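Local structure of Lys-gingipain W83 (Porphyromonas gingivalis, 3M1H) at residues A[3-9]-A[171-177]; A[28-32]-A[48-52]; A[40-44]-A[138-142]. The protein cleaves proteins after lysine residues and is probably a virulence factor, represented here by its K3 cleaved adhesin domain, a calcium-binding beta jelly roll. All coordinates share one frame. Residue numbers count along the deposited sequence, not the author numbering.

In the fold
All three contacts lie in one cleaved adhesin domain, a beta jelly roll of antiparallel sheets. Contact 1 pairs strand 4-8 with the final strand 167-177, so contacts 2 and 3, whose segments alternate, fall between its segments in sequence. Contact 2 brings residues 28-32 to strand 50-53, another neighbour of strand 167-177 in the same sheet; contact 3 ties residues 40-44 to the loop entering strand 142-148. The centres of contacts 2 and 3 are about 12 Å apart, and each is about 18 Å from that of contact 1. His44 of contact 3 hydrogen-bonds to Asp171 and Asp172. One calcium ion, bound by Asp9, Asp171 and Ile48, draws together both chain ends and the loop before strand 50-53.

Contact 1. Residues A[3-9]-A[171-177]. With CA (calcium ion), chain F; NA (sodium ion), chain G.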
loop_
_atom_site.group_PDB
_atom_site.type_symbol
_atom_site.label_atom_id
_atom_site.label_comp_id
_atom_site.label_asym_id
_atom_site.label_seq_id
_atom_site.Cartn_x
_atom_site.Cartn_y
_atom_site.Cartn_z
ATOM N N ALA A 3 6.543 -21.856 -6.149
ATOM C CA ALA A 3 5.991 -22.069 -4.780
ATOM C C ALA A 3 5.694 -20.726 -4.123
ATOM O O ALA A 3 6.566 -19.857 -4.043
ATOM C CB ALA A 3 6.972 -22.844 -3.928
ATOM N N GLU A 4 4.476 -20.562 -3.634
ATOM C CA GLU A 4 4.084 -19.301 -3.025
ATOM C C GLU A 4 4.482 -19.350 -1.578
ATOM O O GLU A 4 4.227 -20.330 -0.884
ATOM C CB GLU A 4 2.578 -19.059 -3.125
ATOM C CG GLU A 4 2.064 -18.904 -4.524
ATOM C CD GLU A 4 0.600 -18.506 -4.582
ATOM O OE1 GLU A 4 -0.095 -18.506 -3.534
ATOM O OE2 GLU A 4 0.171 -18.184 -5.705
ATOM N N VAL A 5 5.130 -18.295 -1.122
ATOM C CA VAL A 5 5.477 -18.157 0.285
ATOM C C VAL A 5 4.600 -17.132 0.999
ATOM O O VAL A 5 4.560 -17.131 2.223
ATOM C CB VAL A 5 6.969 -17.778 0.475
ATOM C CG1 VAL A 5 7.861 -18.866 -0.160
ATOM C CG2 VAL A 5 7.268 -16.396 -0.097
ATOM N N LEU A 6 3.891 -16.289 0.239
ATOM C CA LEU A 6 2.963 -15.325 0.814
ATOM C C LEU A 6 1.827 -15.123 -0.177
ATOM O O LEU A 6 2.049 -15.061 -1.364
ATOM C CB LEU A 6 3.661 -13.978 1.104
ATOM C CG LEU A 6 3.005 -12.992 2.069
ATOM C CD1 LEU A 6 2.964 -13.587 3.476
ATOM C CD2 LEU A 6 3.723 -11.630 2.063
ATOM N N ASN A 7 0.600 -15.044 0.322
ATOM C CA ASN A 7 -0.567 -14.798 -0.515
ATOM C C ASN A 7 -1.603 -14.194 0.402
ATOM O O ASN A 7 -2.271 -14.890 1.172
ATOM C CB ASN A 7 -1.079 -16.065 -1.199
ATOM C CG ASN A 7 -2.214 -15.772 -2.172
ATOM O OD1 ASN A 7 -3.004 -14.857 -1.959
ATOM N ND2 ASN A 7 -2.286 -16.541 -3.251
ATOM N N GLU A 8 -1.700 -12.873 0.345
ATOM C CA GLU A 8 -2.548 -12.132 1.259
ATOM C C GLU A 8 -3.627 -11.332 0.528
ATOM O O GLU A 8 -3.335 -10.415 -0.289
ATOM C CB GLU A 8 -1.708 -11.189 2.109
ATOM C CG GLU A 8 -2.513 -10.501 3.192
ATOM C CD GLU A 8 -3.350 -11.502 3.987
ATOM O OE1 GLU A 8 -2.762 -12.487 4.474
ATOM O OE2 GLU A 8 -4.567 -11.280 4.104
ATOM N N ASP A 9 -4.875 -11.642 0.872
ATOM C CA ASP A 9 -6.048 -11.027 0.256
ATOM C C ASP A 9 -6.695 -9.970 1.148
ATOM O O ASP A 9 -7.667 -9.352 0.747
ATOM C CB ASP A 9 -7.094 -12.082 -0.200
ATOM C CG ASP A 9 -7.591 -12.966 0.929
ATOM O OD1 ASP A 9 -7.482 -12.586 2.119
ATOM O OD2 ASP A 9 -8.114 -14.068 0.569
ATOM N N ASP A 171 -3.996 -4.659 -2.707
ATOM C CA ASP A 171 -4.693 -5.948 -2.481
ATOM C C ASP A 171 -3.905 -7.057 -3.161
ATOM O O ASP A 171 -3.038 -6.835 -4.013
ATOM C CB ASP A 171 -6.132 -5.842 -2.985
ATOM C CG ASP A 171 -7.131 -6.846 -2.304
ATOM O OD1 ASP A 171 -6.695 -7.640 -1.478
ATOM O OD2 ASP A 171 -8.355 -6.729 -2.614
ATOM N N ASP A 172 -4.223 -8.297 -2.771
ATOM C CA ASP A 172 -3.757 -9.493 -3.476
ATOM C C ASP A 172 -2.219 -9.510 -3.654
ATOM O O ASP A 172 -1.690 -9.587 -4.764
ATOM C CB ASP A 172 -4.526 -9.657 -4.782
ATOM C CG ASP A 172 -5.978 -10.064 -4.572
ATOM O OD1 ASP A 172 -6.274 -10.716 -3.542
ATOM O OD2 ASP A 172 -6.807 -9.787 -5.450
ATOM N N VAL A 173 -1.530 -9.441 -2.524
ATOM C CA VAL A 173 -0.067 -9.508 -2.471
ATOM C C VAL A 173 0.367 -10.963 -2.504
ATOM O O VAL A 173 0.016 -11.720 -1.618
ATOM C CB VAL A 173 0.448 -8.842 -1.198
ATOM C CG1 VAL A 173 1.982 -8.972 -1.093
ATOM C CG2 VAL A 173 0.036 -7.361 -1.134
ATOM N N VAL A 174 1.141 -11.339 -3.512
ATOM C CA VAL A 174 1.619 -12.715 -3.684
ATOM C C VAL A 174 3.145 -12.699 -3.877
ATOM O O VAL A 174 3.647 -11.888 -4.659
ATOM C CB VAL A 174 0.969 -13.408 -4.888
ATOM C CG1 VAL A 174 1.427 -14.855 -4.970
ATOM C CG2 VAL A 174 -0.583 -13.361 -4.796
ATOM N N ILE A 175 3.862 -13.550 -3.145
ATOM C CA ILE A 175 5.322 -13.706 -3.271
ATOM C C ILE A 175 5.597 -15.184 -3.514
ATOM O O ILE A 175 5.125 -16.060 -2.771
ATOM C CB ILE A 175 6.093 -13.201 -2.037
ATOM C CG1 ILE A 175 5.814 -11.703 -1.818
ATOM C CG2 ILE A 175 7.617 -13.504 -2.214
ATOM C CD1 ILE A 175 6.502 -11.096 -0.628
ATOM N N THR A 176 6.330 -15.440 -4.592
ATOM C CA THR A 176 6.713 -16.786 -4.971
ATOM C C THR A 176 8.223 -16.885 -4.864
ATOM O O THR A 176 8.920 -15.909 -5.103
ATOM C CB THR A 176 6.287 -17.103 -6.418
ATOM O OG1 THR A 176 7.005 -16.259 -7.330
ATOM C CG2 THR A 176 4.793 -16.872 -6.606
ATOM N N SER A 177 8.725 -18.060 -4.526
ATOM C CA SER A 177 10.183 -18.221 -4.375
ATOM C C SER A 177 10.770 -18.725 -5.678
ATOM O O SER A 177 10.059 -19.302 -6.507
ATOM C CB SER A 177 10.514 -19.161 -3.227
ATOM O OG SER A 177 9.785 -20.364 -3.355
HETATM CA CA CA F . -9.033 -8.383 -0.964
HETATM NA NA NA G . -4.157 -16.046 2.018
HETATM O O HOH W 1 -4.931 -14.968 -0.136
HETATM O O HOH W 2 -6.564 -16.159 1.646
HETATM O O HOH W 3 -4.858 -14.175 2.771
HETATM O O HOH W 4 -8.660 -10.227 -2.414
HETATM O O HOH W 5 -3.978 -17.765 0.315
#
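At the start of the modelled chain, Ala3 O accepts a hydrogen bond from Ser177 N (2.9 Å). Glu4 then pairs with Thr176, and Glu4 OE1 lies 3.0 Å from its hydrogen-bond donor Asn7 ND2, three residues on and brought onto the same face of the sheet by the bulge between them. At Val5 the chain turns a corner: Val5 N (2.8 Å) and Leu6 N (3.3 Å) both donate to Ile175 O, a classic beta bulge. Leu6 O accepts a hydrogen bond from Ile175 N (3.0 Å), and Leu6 CD2 packs 3.9 Å from Ile175 CD1. Asn7 O binds the sodium ion at 2.4 Å, with waters filling most of its shell. Glu8 and Val173 exchange backbone hydrogen bonds, Glu8 N to Val173 O at 2.9 Å and Val173 N to Glu8 O at 3.0 Å; Asp172 and Val173 together oppose Glu8 in a G1 bulge. Asp9 O and both carboxylate oxygens of Asp171 bind calcium, with Glu11, Ser46 and Ile48. Terminal strands paired antiparallel, with calcium at one end, thus close this jelly roll.

Contact 2. Residues A[28-32]-A[48-52]; sequences NNWTT and ICVSS. With CA (calcium ion), chain E; CA (calcium ion), chain F.
Segments 28-32 and 48-52 run antiparallel, their end-to-end directions 164° apart, with Trp30 opposite Ser52 and Thr32 opposite Val50. Extended Thr31 (phi/psi -156/151) forms a single hydrogen-bonded bridge with Ser51: Thr31 N to Ser51 O and Ser51 N to Thr31 O are both 2.8 Å. Trp30 takes chi1 m with chi2 94°, laying its indole over Ser52, whose CB sits 3.8 Å from the six-membered ring centroid, 16° off the normal, in a CH-pi contact. Ser52 has chi1 t, and its hydroxyl hydrogen-bonds to His159 and Asn66. Val50, chi1 p, brings CG2 to 4.1 Å from Trp30 CB; Leu68 of strand 65-69 touches both side chains, placing them between the two sheets of the jelly roll. Thr32, chi1 p, sets CG2 3.6 Å from CG2 of Ile48 (chi1 and chi2 both m). At opposite ends, Asn28 O binds one calcium at 2.4 Å and Ile48 O another at 2.3 Å. Two backbone hydrogen bonds, a CH-pi contact and small apolar contacts therefore connect two separate calcium sites.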
loop_
_atom_site.group_PDB
_atom_site.type_symbol
_atom_site.label_atom_id
_atom_site.label_comp_id
_atom_site.label_asym_id
_atom_site.label_seq_id
_atom_site.Cartn_x
_atom_site.Cartn_y
_atom_site.Cartn_z
ATOM N N ASN A 28 -2.235 7.899 11.827
ATOM C CA ASN A 28 -2.874 7.327 10.652
ATOM C C ASN A 28 -1.901 6.366 9.969
ATOM O O ASN A 28 -0.726 6.665 9.735
ATOM C CB ASN A 28 -3.274 8.446 9.675
ATOM C CG ASN A 28 -4.348 9.354 10.235
ATOM O OD1 ASN A 28 -5.391 8.881 10.684
ATOM N ND2 ASN A 28 -4.117 10.653 10.183
ATOM N N ASN A 29 -2.432 5.187 9.629
ATOM C CA ASN A 29 -1.629 4.117 9.046
ATOM C C ASN A 29 -2.288 3.545 7.799
ATOM O O ASN A 29 -3.423 3.861 7.438
ATOM C CB ASN A 29 -1.522 2.981 10.074
ATOM C CG ASN A 29 -0.548 3.294 11.200
ATOM O OD1 ASN A 29 0.668 3.186 11.032
ATOM N ND2 ASN A 29 -1.088 3.685 12.357
ATOM N N TRP A 30 -1.584 2.584 7.217
ATOM C CA TRP A 30 -2.261 1.660 6.332
ATOM C C TRP A 30 -3.321 0.981 7.191
ATOM O O TRP A 30 -3.074 0.591 8.338
ATOM C CB TRP A 30 -1.303 0.619 5.800
ATOM C CG TRP A 30 -0.360 1.077 4.733
ATOM C CD1 TRP A 30 0.895 1.526 4.909
ATOM C CD2 TRP A 30 -0.602 1.091 3.310
ATOM N NE1 TRP A 30 1.478 1.841 3.694
ATOM C CE2 TRP A 30 0.577 1.572 2.696
ATOM C CE3 TRP A 30 -1.696 0.741 2.509
ATOM C CZ2 TRP A 30 0.688 1.697 1.324
ATOM C CZ3 TRP A 30 -1.588 0.875 1.139
ATOM C CH2 TRP A 30 -0.410 1.367 0.564
ATOM N N THR A 31 -4.506 0.830 6.620
ATOM C CA THR A 31 -5.651 0.317 7.344
ATOM C C THR A 31 -6.710 -0.307 6.427
ATOM O O THR A 31 -6.867 0.065 5.277
ATOM C CB THR A 31 -6.303 1.426 8.198
ATOM O OG1 THR A 31 -7.416 0.894 8.915
ATOM C CG2 THR A 31 -6.781 2.599 7.313
ATOM N N THR A 32 -7.450 -1.275 6.954
ATOM C CA THR A 32 -8.631 -1.792 6.266
ATOM C C THR A 32 -9.922 -1.162 6.794
ATOM O O THR A 32 -11.034 -1.563 6.385
ATOM C CB THR A 32 -8.746 -3.334 6.363
ATOM O OG1 THR A 32 -8.859 -3.741 7.732
ATOM C CG2 THR A 32 -7.559 -4.008 5.674
ATOM N N ILE A 48 -12.391 -6.625 0.761
ATOM C CA ILE A 48 -11.439 -5.834 1.563
ATOM C C ILE A 48 -10.140 -5.577 0.827
ATOM O O ILE A 48 -9.573 -6.463 0.198
ATOM C CB ILE A 48 -11.066 -6.536 2.891
ATOM C CG1 ILE A 48 -12.308 -7.074 3.601
ATOM C CG2 ILE A 48 -10.203 -5.606 3.783
ATOM C CD1 ILE A 48 -13.307 -6.073 3.818
ATOM N N CYS A 49 -9.640 -4.355 0.982
ATOM C CA CYS A 49 -8.277 -4.018 0.638
ATOM C C CYS A 49 -7.690 -3.129 1.737
ATOM O O CYS A 49 -8.413 -2.703 2.659
ATOM C CB CYS A 49 -8.229 -3.324 -0.728
ATOM S SG CYS A 49 -9.093 -1.729 -0.796
ATOM N N VAL A 50 -6.376 -2.869 1.664
ATOM C CA VAL A 50 -5.694 -2.099 2.680
ATOM C C VAL A 50 -5.299 -0.788 2.047
ATOM O O VAL A 50 -4.914 -0.780 0.873
ATOM C CB VAL A 50 -4.515 -2.875 3.293
ATOM C CG1 VAL A 50 -3.411 -3.162 2.250
ATOM C CG2 VAL A 50 -3.982 -2.156 4.540
ATOM N N SER A 51 -5.439 0.303 2.824
ATOM C CA SER A 51 -5.429 1.656 2.243
ATOM C C SER A 51 -4.671 2.627 3.125
ATOM O O SER A 51 -4.646 2.479 4.350
ATOM C CB SER A 51 -6.871 2.139 2.075
ATOM O OG SER A 51 -7.659 1.140 1.408
ATOM N N SER A 52 -4.083 3.644 2.491
ATOM C CA SER A 52 -3.387 4.713 3.216
ATOM C C SER A 52 -3.778 6.077 2.624
ATOM O O SER A 52 -3.917 6.200 1.432
ATOM C CB SER A 52 -1.903 4.473 3.200
ATOM O OG SER A 52 -1.119 5.544 3.789
HETATM CA CA CA E . 0.967 8.297 9.395
HETATM CA CA CA F . -9.033 -8.383 -0.964
HETATM O O HOH W 6 -0.338 9.493 7.814
HETATM O O HOH W 4 -8.660 -10.227 -2.414
#

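Contact 3. Residues A[40-44]-A[138-142]; sequences SFAGH and QGTWY
Segment 40-44 and the touching part of 138-142 are irregular but largely extended; the two segments run 30° apart end to end, with CA of Ala42 8.4 Å from CA of Gln138 and CA of His44 6.9 Å from CA of Trp141. The direct hydrogen bond comes from Gln138, whose side chain (chi1 t, chi2 t, chi3 42°) carries NE2 to 2.8 Å from Ala42 O at a nearly linear 171°; NE2 also hydrogen-bonds to Gln88. Water 7 bridges the loops, 2.7 Å from Gly43 O, 2.6 Å from Gln138 OE1 and 3.1 Å from Trp141 NE1. These are surface loops of the jelly roll, beside the calcium site that includes Ser46 and Asp171: His44 N hydrogen-bonds to Asp171, its ND1 to Asp172. Aromatic contacts centre on Trp141 (chi1 m, chi2 97°). His44 CB lies over the indole face, 3.8 Å from the six-membered ring centroid and 13° off its normal, a CH-pi contact. With chi1 t, the imidazole meets the five-membered ring obliquely, centroids 5.1 Å apart and planes at 52°, and stacks on Trp84.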
loop_
_atom_site.group_PDB
_atom_site.type_symbol
_atom_site.label_atom_id
_atom_site.label_comp_id
_atom_site.label_asym_id
_atom_site.label_seq_id
_atom_site.Cartn_x
_atom_site.Cartn_y
_atom_site.Cartn_z
ATOM N N SER A 40 -13.734 -1.051 4.899
ATOM C CA SER A 40 -12.872 -1.095 3.730
ATOM C C SER A 40 -13.526 -0.512 2.486
ATOM O O SER A 40 -14.731 -0.649 2.237
ATOM C CB SER A 40 -12.495 -2.535 3.445
ATOM O OG SER A 40 -11.569 -2.611 2.373
ATOM N N PHE A 41 -12.714 0.167 1.693
ATOM C CA PHE A 41 -13.076 0.478 0.323
ATOM C C PHE A 41 -13.194 -0.843 -0.456
ATOM O O PHE A 41 -12.699 -1.883 -0.032
ATOM C CB PHE A 41 -12.014 1.379 -0.313
ATOM C CG PHE A 41 -11.791 2.691 0.398
ATOM C CD1 PHE A 41 -12.856 3.507 0.721
ATOM C CD2 PHE A 41 -10.507 3.121 0.730
ATOM C CE1 PHE A 41 -12.658 4.704 1.393
ATOM C CE2 PHE A 41 -10.305 4.301 1.364
ATOM C CZ PHE A 41 -11.385 5.100 1.698
ATOM N N ALA A 42 -13.872 -0.801 -1.587
ATOM C CA ALA A 42 -14.091 -1.997 -2.396
ATOM C C ALA A 42 -12.759 -2.591 -2.822
ATOM O O ALA A 42 -11.945 -1.879 -3.404
ATOM C CB ALA A 42 -14.936 -1.665 -3.616
ATOM N N GLY A 43 -12.531 -3.864 -2.483
ATOM C CA GLY A 43 -11.258 -4.522 -2.787
ATOM C C GLY A 43 -11.172 -4.947 -4.237
ATOM O O GLY A 43 -12.072 -4.712 -5.030
ATOM N N HIS A 44 -10.067 -5.568 -4.606
ATOM C CA HIS A 44 -9.871 -6.026 -5.950
ATOM C C HIS A 44 -10.656 -7.337 -6.069
ATOM O O HIS A 44 -10.287 -8.362 -5.455
ATOM C CB HIS A 44 -8.376 -6.232 -6.210
ATOM C CG HIS A 44 -8.094 -6.852 -7.540
ATOM N ND1 HIS A 44 -7.422 -8.043 -7.678
ATOM C CD2 HIS A 44 -8.430 -6.454 -8.787
ATOM C CE1 HIS A 44 -7.357 -8.356 -8.963
ATOM N NE2 HIS A 44 -7.946 -7.403 -9.660
ATOM N N GLN A 138 -13.903 4.553 -8.320
ATOM C CA GLN A 138 -12.588 4.107 -7.942
ATOM C C GLN A 138 -11.646 4.086 -9.153
ATOM O O GLN A 138 -12.079 3.870 -10.296
ATOM C CB GLN A 138 -12.774 2.704 -7.323
ATOM C CG GLN A 138 -11.790 2.277 -6.332
ATOM C CD GLN A 138 -12.066 0.859 -5.830
ATOM O OE1 GLN A 138 -12.404 -0.041 -6.599
ATOM N NE2 GLN A 138 -11.865 0.654 -4.535
ATOM N N GLY A 139 -10.361 4.274 -8.915
ATOM C CA GLY A 139 -9.371 4.127 -9.952
ATOM C C GLY A 139 -9.296 2.676 -10.385
ATOM O O GLY A 139 -9.686 1.768 -9.644
ATOM N N THR A 140 -8.736 2.476 -11.569
ATOM C CA THR A 140 -8.480 1.149 -12.086
ATOM C C THR A 140 -7.436 0.409 -11.237
ATOM O O THR A 140 -6.423 0.963 -10.842
ATOM C CB THR A 140 -7.957 1.206 -13.537
ATOM O OG1 THR A 140 -8.859 1.965 -14.344
ATOM C CG2 THR A 140 -7.816 -0.213 -14.122
ATOM N N TRP A 141 -7.718 -0.855 -10.933
ATOM C CA TRP A 141 -6.740 -1.739 -10.329
ATOM C C TRP A 141 -5.731 -2.168 -11.374
ATOM O O TRP A 141 -6.113 -2.685 -12.445
ATOM C CB TRP A 141 -7.398 -2.987 -9.743
ATOM C CG TRP A 141 -8.208 -2.725 -8.486
ATOM C CD1 TRP A 141 -9.563 -2.522 -8.401
ATOM C CD2 TRP A 141 -7.715 -2.686 -7.150
ATOM N NE1 TRP A 141 -9.937 -2.350 -7.091
ATOM C CE2 TRP A 141 -8.821 -2.436 -6.303
ATOM C CE3 TRP A 141 -6.441 -2.809 -6.580
ATOM C CZ2 TRP A 141 -8.690 -2.316 -4.921
ATOM C CZ3 TRP A 141 -6.313 -2.699 -5.199
ATOM C CH2 TRP A 141 -7.434 -2.439 -4.398
ATOM N N TYR A 142 -4.458 -2.043 -11.023
ATOM C CA TYR A 142 -3.350 -2.452 -11.867
ATOM C C TYR A 142 -2.463 -3.408 -11.110
ATOM O O TYR A 142 -2.167 -3.181 -9.918
ATOM C CB TYR A 142 -2.519 -1.226 -12.268
ATOM C CG TYR A 142 -3.212 -0.300 -13.233
ATOM C CD1 TYR A 142 -3.234 -0.584 -14.594
ATOM C CD2 TYR A 142 -3.809 0.869 -12.795
ATOM C CE1 TYR A 142 -3.843 0.268 -15.491
ATOM C CE2 TYR A 142 -4.438 1.730 -13.674
ATOM C CZ TYR A 142 -4.458 1.427 -15.024
ATOM O OH TYR A 142 -5.081 2.276 -15.905
HETATM O O HOH W 7 -12.936 -2.590 -6.507
#